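Local coordinates for protein (hdlp (histone deacetylase-like protein)) (PDB 1C3P) that is a bacterial histone deacetylase homologue that binds zinc in its active site and probably acts as a deacetylase, with a proposed link to acetoin breakdown, at residues 120-125 / 286-291; 145-150 / 173-178; 163-168 / 249-254. All blocks are in the same frame, centred on the assembly; numbering follows the deposited sequence.

Interaction 1 (120-125 / 286-291); sequences GNVAFN and FGEGVY
The Y291 ring turns its edge to V122: CG1 of V122 lies in the plane of the ring, 3.8 Å from CE1 of Y291, and the two side chains approach on a slant. That methyl is anti to the backbone N (chi1 175°), which brings it beside the tyrosine. The other methyl, CG2, meets OE1 of E288, a side chain crossing V122 at about a right angle. F124 packs differently. CD1 of F124 rests 3.9 Å from CB of Y291, on the sheet face that both residues share, while the carbonyl of Y291 sits at the rim of the phenylalanine ring.

These neighbours are central strands of the parallel sheet of the arginase/deacetylase fold. F124 pairs with Y291, and N125 N donates to Y291 O at 2.9 Å, a nearly straight bond (169°). One residue earlier the strands part, and a water takes up the backbone: it accepts from A123 N and donates to G289 O.

The phenol of Y291 is gripped from its own segment. Y291 OH donates to E288 OE1 at 2.8 Å, from above the carboxylate plane, and accepts from G289 N at 3.0 Å. An alanine at Y291 would probably leave V122 CG1 facing a gap and G289 N without its acceptor. E288 OE2 forms a salt bridge with R283, and L313 of helix 299-314 packs on V122, F124 and Y291.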
# COMPACT_ATOMS: atom_id res chain seq x y z
N GLY A 120 21.94 -3.22 -0.81
CA GLY A 120 21.96 -4.58 -0.31
C GLY A 120 21.24 -4.73 1.01
O GLY A 120 21.31 -5.79 1.63
N ASN A 121 20.56 -3.69 1.47
CA ASN A 121 19.84 -3.82 2.71
C ASN A 121 18.36 -4.03 2.46
O ASN A 121 17.92 -4.03 1.32
CB ASN A 121 20.11 -2.63 3.61
CG ASN A 121 21.58 -2.54 3.99
OD1 ASN A 121 22.43 -2.27 3.14
ND2 ASN A 121 21.89 -2.79 5.24
N VAL A 122 17.61 -4.26 3.53
CA VAL A 122 16.17 -4.50 3.42
C VAL A 122 15.44 -3.32 4.03
O VAL A 122 15.71 -2.92 5.17
CB VAL A 122 15.77 -5.79 4.16
CG1 VAL A 122 14.24 -5.95 4.15
CG2 VAL A 122 16.45 -6.98 3.51
N ALA A 123 14.50 -2.75 3.29
CA ALA A 123 13.82 -1.58 3.81
C ALA A 123 12.31 -1.64 3.65
O ALA A 123 11.78 -2.31 2.76
CB ALA A 123 14.36 -0.34 3.14
N PHE A 124 11.62 -0.91 4.51
CA PHE A 124 10.17 -0.83 4.50
C PHE A 124 9.76 0.63 4.62
O PHE A 124 10.17 1.33 5.55
CB PHE A 124 9.60 -1.64 5.67
CG PHE A 124 8.09 -1.55 5.83
CD1 PHE A 124 7.25 -1.51 4.72
CD2 PHE A 124 7.50 -1.61 7.10
CE1 PHE A 124 5.85 -1.54 4.88
CE2 PHE A 124 6.10 -1.64 7.27
CZ PHE A 124 5.28 -1.61 6.16
N ASN A 125 8.99 1.10 3.65
CA ASN A 125 8.46 2.45 3.68
C ASN A 125 6.94 2.36 3.85
O ASN A 125 6.21 2.25 2.87
CB ASN A 125 8.77 3.21 2.39
CG ASN A 125 7.99 4.49 2.31
OD1 ASN A 125 7.69 5.09 3.35
ND2 ASN A 125 7.67 4.96 1.09
N PHE A 286 9.78 -15.01 -4.57
CA PHE A 286 10.70 -14.12 -5.25
C PHE A 286 11.90 -13.59 -4.48
O PHE A 286 12.67 -12.78 -4.99
CB PHE A 286 9.93 -12.94 -5.85
CG PHE A 286 9.01 -13.32 -6.97
CD1 PHE A 286 7.63 -13.38 -6.78
CD2 PHE A 286 9.53 -13.67 -8.22
CE1 PHE A 286 6.79 -13.77 -7.81
CE2 PHE A 286 8.69 -14.07 -9.26
CZ PHE A 286 7.32 -14.12 -9.06
N GLY A 287 12.09 -14.07 -3.25
CA GLY A 287 13.21 -13.59 -2.47
C GLY A 287 12.91 -12.22 -1.92
O GLY A 287 11.73 -11.84 -1.79
N GLU A 288 13.95 -11.46 -1.60
CA GLU A 288 13.78 -10.12 -1.05
C GLU A 288 13.47 -9.06 -2.10
O GLU A 288 13.99 -9.09 -3.22
CB GLU A 288 15.02 -9.69 -0.28
CG GLU A 288 15.32 -10.51 0.98
CD GLU A 288 14.17 -10.50 1.97
OE1 GLU A 288 13.65 -9.40 2.29
OE2 GLU A 288 13.78 -11.59 2.45
N GLY A 289 12.60 -8.13 -1.72
CA GLY A 289 12.21 -7.05 -2.61
C GLY A 289 12.08 -5.75 -1.83
O GLY A 289 12.50 -5.69 -0.68
N VAL A 290 11.49 -4.74 -2.46
CA VAL A 290 11.30 -3.43 -1.83
C VAL A 290 9.87 -3.44 -1.27
O VAL A 290 8.91 -3.72 -2.00
CB VAL A 290 11.48 -2.30 -2.89
CG1 VAL A 290 11.22 -0.91 -2.28
CG2 VAL A 290 12.92 -2.36 -3.43
N TYR A 291 9.74 -3.14 0.03
CA TYR A 291 8.44 -3.16 0.69
C TYR A 291 7.83 -1.78 0.99
O TYR A 291 8.47 -0.90 1.58
CB TYR A 291 8.55 -3.97 1.98
CG TYR A 291 9.28 -5.28 1.75
CD1 TYR A 291 10.49 -5.57 2.39
CD2 TYR A 291 8.79 -6.21 0.83
CE1 TYR A 291 11.19 -6.75 2.12
CE2 TYR A 291 9.47 -7.38 0.55
CZ TYR A 291 10.67 -7.65 1.19
OH TYR A 291 11.33 -8.82 0.90
O HOH W 1 13.60 -3.56 0.94

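Interaction 2 (145-150 / 173-178); sequences NNPAVG and DGVQEA. Unlike the reference sequence in segment 145-150: N146 (reference Asp).
G174, near the start of helix 173-179, meets the amide of N145: ND2 of N145 comes within 3.5 Å of the backbone C of G174. A side chain at G174 would point toward N145, and a CB there would clash with this same ND2, which explains why glycine suits the position.

V175 follows and carries most of the apolar contact. Its CG1 is anti to the backbone N (chi1 -175°), which leaves CG2 beside that N and facing N145. CG2 reaches OD1 of N145 at 3.6 Å and CB of P147 at 3.9 Å, with the valine and asparagine side chains at about a right angle. One turn on from G174, A178 brings its CB to 4.2 Å from CB of A148, so the helices meet through small groups.

N145 is the N-cap of helix 146-156. Its OD1 accepts from A148 N at 2.9 Å, with the donor above the carbonyl plane, and its ND2 donates to A133 O. Both helices follow one another around strand 162-166, in the alternating strand and helix order of this alpha/beta fold, and Y164 of that strand touches both P147 and V175.

OD1 and ND2 of N145 thus each have a hydrogen-bond partner outside helix 173-179, and the amide meets that helix by van der Waals contact, alongside the apolar P147–V175 and A148–A178 pairs.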
# COMPACT_ATOMS: atom_id res chain seq x y z
N ASN A 145 1.88 9.09 -7.27
CA ASN A 145 1.97 7.63 -7.32
C ASN A 145 3.43 7.22 -7.01
O ASN A 145 4.25 7.12 -7.93
CB ASN A 145 1.56 7.15 -8.71
CG ASN A 145 1.27 5.66 -8.75
OD1 ASN A 145 2.09 4.85 -8.34
ND2 ASN A 145 0.09 5.30 -9.23
N ASN A 146 3.77 6.97 -5.75
CA ASN A 146 5.17 6.63 -5.45
C ASN A 146 5.57 5.29 -6.08
O ASN A 146 6.71 5.12 -6.49
CB ASN A 146 5.45 6.72 -3.95
CG ASN A 146 4.67 5.72 -3.14
OD1 ASN A 146 5.21 4.68 -2.76
ND2 ASN A 146 3.39 6.00 -2.90
N PRO A 147 4.65 4.32 -6.14
CA PRO A 147 5.11 3.08 -6.79
C PRO A 147 5.59 3.35 -8.24
O PRO A 147 6.61 2.80 -8.68
CB PRO A 147 3.87 2.19 -6.76
CG PRO A 147 3.22 2.61 -5.43
CD PRO A 147 3.27 4.14 -5.62
N ALA A 148 4.88 4.20 -8.99
CA ALA A 148 5.27 4.49 -10.38
C ALA A 148 6.55 5.31 -10.44
O ALA A 148 7.39 5.10 -11.31
CB ALA A 148 4.14 5.22 -11.13
N VAL A 149 6.71 6.25 -9.51
CA VAL A 149 7.93 7.04 -9.44
C VAL A 149 9.06 6.07 -9.16
O VAL A 149 10.11 6.11 -9.82
CB VAL A 149 7.86 8.08 -8.30
CG1 VAL A 149 9.24 8.71 -8.04
CG2 VAL A 149 6.87 9.16 -8.67
N GLY A 150 8.84 5.17 -8.21
CA GLY A 150 9.87 4.20 -7.86
C GLY A 150 10.27 3.25 -8.98
O GLY A 150 11.46 2.95 -9.17
N ASP A 173 -5.10 0.98 -9.78
CA ASP A 173 -5.42 1.46 -11.12
C ASP A 173 -4.40 2.44 -11.68
O ASP A 173 -4.11 2.43 -12.88
CB ASP A 173 -6.85 2.03 -11.17
CG ASP A 173 -7.11 3.11 -10.14
OD1 ASP A 173 -8.20 3.73 -10.21
OD2 ASP A 173 -6.25 3.35 -9.26
N GLY A 174 -3.85 3.28 -10.80
CA GLY A 174 -2.84 4.23 -11.21
C GLY A 174 -1.61 3.49 -11.73
O GLY A 174 -1.10 3.81 -12.80
N VAL A 175 -1.12 2.50 -10.97
CA VAL A 175 0.05 1.73 -11.40
C VAL A 175 -0.26 0.93 -12.69
O VAL A 175 0.58 0.81 -13.59
CB VAL A 175 0.51 0.76 -10.28
CG1 VAL A 175 1.81 0.02 -10.68
CG2 VAL A 175 0.71 1.54 -8.98
N GLN A 176 -1.46 0.37 -12.78
CA GLN A 176 -1.83 -0.39 -13.98
C GLN A 176 -1.70 0.46 -15.23
O GLN A 176 -1.08 0.07 -16.22
CB GLN A 176 -3.26 -0.91 -13.88
CG GLN A 176 -3.72 -1.60 -15.16
CD GLN A 176 -5.06 -2.27 -15.03
OE1 GLN A 176 -5.25 -3.13 -14.17
NE2 GLN A 176 -6.01 -1.88 -15.89
N GLU A 177 -2.31 1.64 -15.20
CA GLU A 177 -2.26 2.53 -16.35
C GLU A 177 -0.83 2.91 -16.71
O GLU A 177 -0.44 2.93 -17.88
CB GLU A 177 -3.07 3.79 -16.06
CG GLU A 177 -3.13 4.77 -17.23
CD GLU A 177 -4.03 5.96 -16.93
OE1 GLU A 177 -3.52 7.06 -16.62
OE2 GLU A 177 -5.26 5.77 -16.97
N ALA A 178 -0.04 3.20 -15.68
CA ALA A 178 1.34 3.61 -15.87
C ALA A 178 2.23 2.63 -16.65
O ALA A 178 3.13 3.05 -17.40
CB ALA A 178 1.97 3.90 -14.51

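Interaction 3 (163-168 / 249-254); sequences LYIDLD and EVYLLQ
L163 and Y251 bring their CB atoms to 3.8 Å at the start of a closely fitted pair of parallel strands, whose axes approach to 4.6 Å and differ by 15° in direction. L163 N donates to V250 O, L252 N to L163 O, I165 N to L252 O, Q254 N to I165 O and L167 N to Q254 O, the usual parallel ladder. Side chains pack on both faces. On one, CG2 of I165 lies 3.8 Å from CD1 of L253; L167, just beyond the strand, also reaches that CD1 with its own. On the other, CD1 of Y164 meets CB of L252 at 4.0 Å, the two side chains at about a right angle.

The fit is looser only at the V250 end, where the valine side chain points away from the neighbouring strand. E249, a partly exposed residue, lies beyond the ladder, its OE1 bonded to K160 N and R161 N. Every residue that touches across the contact is buried, so it has no real solvent side. The far end is buried too, but polar: CB and CG of Q254 lie beside the phenol oxygen of Y164, CG at 3.4 Å from OH.

The ladder sets D168 at the carboxyl end of its strand. OD2 of D168 accepts from H170 N, and OD1 lies close to D258 OD1, as expected of ligands sharing one metal: zinc is seen with these three residues in a structure of this protein, though none is bound in this model.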
# COMPACT_ATOMS: atom_id res chain seq x y z
N LEU A 163 8.93 -6.23 -11.25
CA LEU A 163 7.63 -6.77 -10.89
C LEU A 163 7.07 -5.96 -9.75
O LEU A 163 7.80 -5.63 -8.82
CB LEU A 163 7.77 -8.24 -10.46
CG LEU A 163 6.59 -8.93 -9.77
CD1 LEU A 163 5.42 -9.04 -10.75
CD2 LEU A 163 7.00 -10.30 -9.26
N TYR A 164 5.79 -5.62 -9.83
CA TYR A 164 5.13 -4.90 -8.75
C TYR A 164 3.96 -5.78 -8.29
O TYR A 164 3.16 -6.23 -9.11
CB TYR A 164 4.60 -3.56 -9.25
CG TYR A 164 3.81 -2.81 -8.20
CD1 TYR A 164 4.43 -2.17 -7.12
CD2 TYR A 164 2.43 -2.75 -8.30
CE1 TYR A 164 3.65 -1.48 -6.17
CE2 TYR A 164 1.67 -2.08 -7.38
CZ TYR A 164 2.26 -1.45 -6.32
OH TYR A 164 1.42 -0.77 -5.46
N ILE A 165 3.87 -6.04 -6.99
CA ILE A 165 2.80 -6.87 -6.45
C ILE A 165 2.03 -6.00 -5.46
O ILE A 165 2.62 -5.42 -4.55
CB ILE A 165 3.36 -8.10 -5.72
CG1 ILE A 165 4.21 -8.93 -6.69
CG2 ILE A 165 2.22 -8.91 -5.12
CD1 ILE A 165 5.08 -10.00 -5.99
N ASP A 166 0.72 -5.94 -5.63
CA ASP A 166 -0.13 -5.09 -4.81
C ASP A 166 -1.14 -5.90 -4.00
O ASP A 166 -2.13 -6.42 -4.53
CB ASP A 166 -0.83 -4.07 -5.75
CG ASP A 166 -1.55 -2.96 -5.00
OD1 ASP A 166 -2.52 -3.28 -4.28
OD2 ASP A 166 -1.14 -1.78 -5.14
N LEU A 167 -0.91 -6.01 -2.70
CA LEU A 167 -1.81 -6.78 -1.85
C LEU A 167 -2.91 -5.98 -1.16
O LEU A 167 -3.68 -6.53 -0.36
CB LEU A 167 -1.00 -7.57 -0.81
CG LEU A 167 -0.02 -8.55 -1.46
CD1 LEU A 167 0.64 -9.40 -0.38
CD2 LEU A 167 -0.74 -9.46 -2.47
N ASP A 168 -2.96 -4.69 -1.45
CA ASP A 168 -3.98 -3.80 -0.91
C ASP A 168 -5.33 -4.34 -1.40
O ASP A 168 -5.40 -4.88 -2.49
CB ASP A 168 -3.78 -2.39 -1.47
CG ASP A 168 -4.64 -1.36 -0.79
OD1 ASP A 168 -4.33 -1.03 0.37
OD2 ASP A 168 -5.62 -0.88 -1.40
N GLU A 249 13.98 -8.90 -12.13
CA GLU A 249 15.35 -8.56 -11.77
C GLU A 249 15.20 -7.96 -10.39
O GLU A 249 16.11 -7.98 -9.56
CB GLU A 249 15.93 -7.48 -12.69
CG GLU A 249 16.12 -7.91 -14.14
CD GLU A 249 16.74 -6.82 -14.98
OE1 GLU A 249 16.19 -5.70 -15.00
OE2 GLU A 249 17.77 -7.08 -15.64
N VAL A 250 14.01 -7.43 -10.14
CA VAL A 250 13.71 -6.81 -8.86
C VAL A 250 12.20 -6.64 -8.75
O VAL A 250 11.53 -6.51 -9.76
CB VAL A 250 14.40 -5.42 -8.74
CG1 VAL A 250 13.92 -4.47 -9.82
CG2 VAL A 250 14.12 -4.84 -7.38
N TYR A 251 11.68 -6.66 -7.53
CA TYR A 251 10.24 -6.49 -7.34
C TYR A 251 9.93 -5.59 -6.14
O TYR A 251 10.74 -5.45 -5.22
CB TYR A 251 9.56 -7.86 -7.15
CG TYR A 251 9.61 -8.43 -5.74
CD1 TYR A 251 8.64 -8.09 -4.79
CD2 TYR A 251 10.63 -9.31 -5.35
CE1 TYR A 251 8.69 -8.59 -3.50
CE2 TYR A 251 10.69 -9.83 -4.04
CZ TYR A 251 9.72 -9.46 -3.13
OH TYR A 251 9.75 -9.91 -1.83
N LEU A 252 8.76 -4.95 -6.18
CA LEU A 252 8.27 -4.11 -5.09
C LEU A 252 6.93 -4.72 -4.69
O LEU A 252 6.19 -5.23 -5.54
CB LEU A 252 8.05 -2.65 -5.52
CG LEU A 252 9.28 -1.92 -6.06
CD1 LEU A 252 9.41 -2.22 -7.54
CD2 LEU A 252 9.11 -0.42 -5.86
N LEU A 253 6.65 -4.66 -3.40
CA LEU A 253 5.43 -5.24 -2.82
C LEU A 253 4.75 -4.19 -1.97
O LEU A 253 5.39 -3.58 -1.12
CB LEU A 253 5.84 -6.44 -1.93
CG LEU A 253 4.84 -7.07 -0.97
CD1 LEU A 253 3.72 -7.72 -1.79
CD2 LEU A 253 5.56 -8.14 -0.12
N GLN A 254 3.45 -3.98 -2.19
CA GLN A 254 2.72 -2.99 -1.41
C GLN A 254 1.83 -3.77 -0.45
O GLN A 254 1.16 -4.76 -0.82
CB GLN A 254 1.93 -2.02 -2.33
CG GLN A 254 0.48 -2.33 -2.58
CD GLN A 254 -0.47 -1.50 -1.72
OE1 GLN A 254 -0.64 -0.28 -1.93
NE2 GLN A 254 -1.08 -2.15 -0.75

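Interactions 1 and 3 share one parallel sheet, since strands 290-292 and 250-254 are neighbours in it; their centres lie 10 Å apart. V290 O and L253 N, 2.8 Å apart, probably form a hydrogen bond between them, as do G287 O and Y251 OH. Interaction 2 lies against one face of that sheet: Y164 CD2 meets V175 CG1, and Y164 CE1 meets P147 CB, each at 3.7 Å. Interactions 1 and 2 do not touch, their nearest atoms being about 5 Å apart. Interaction 3 holds D168 of the zinc site, empty of metal in this model; the other two lie farther off, the side chains of P147 and F124 being about 9 Å and 11 Å from that of D168.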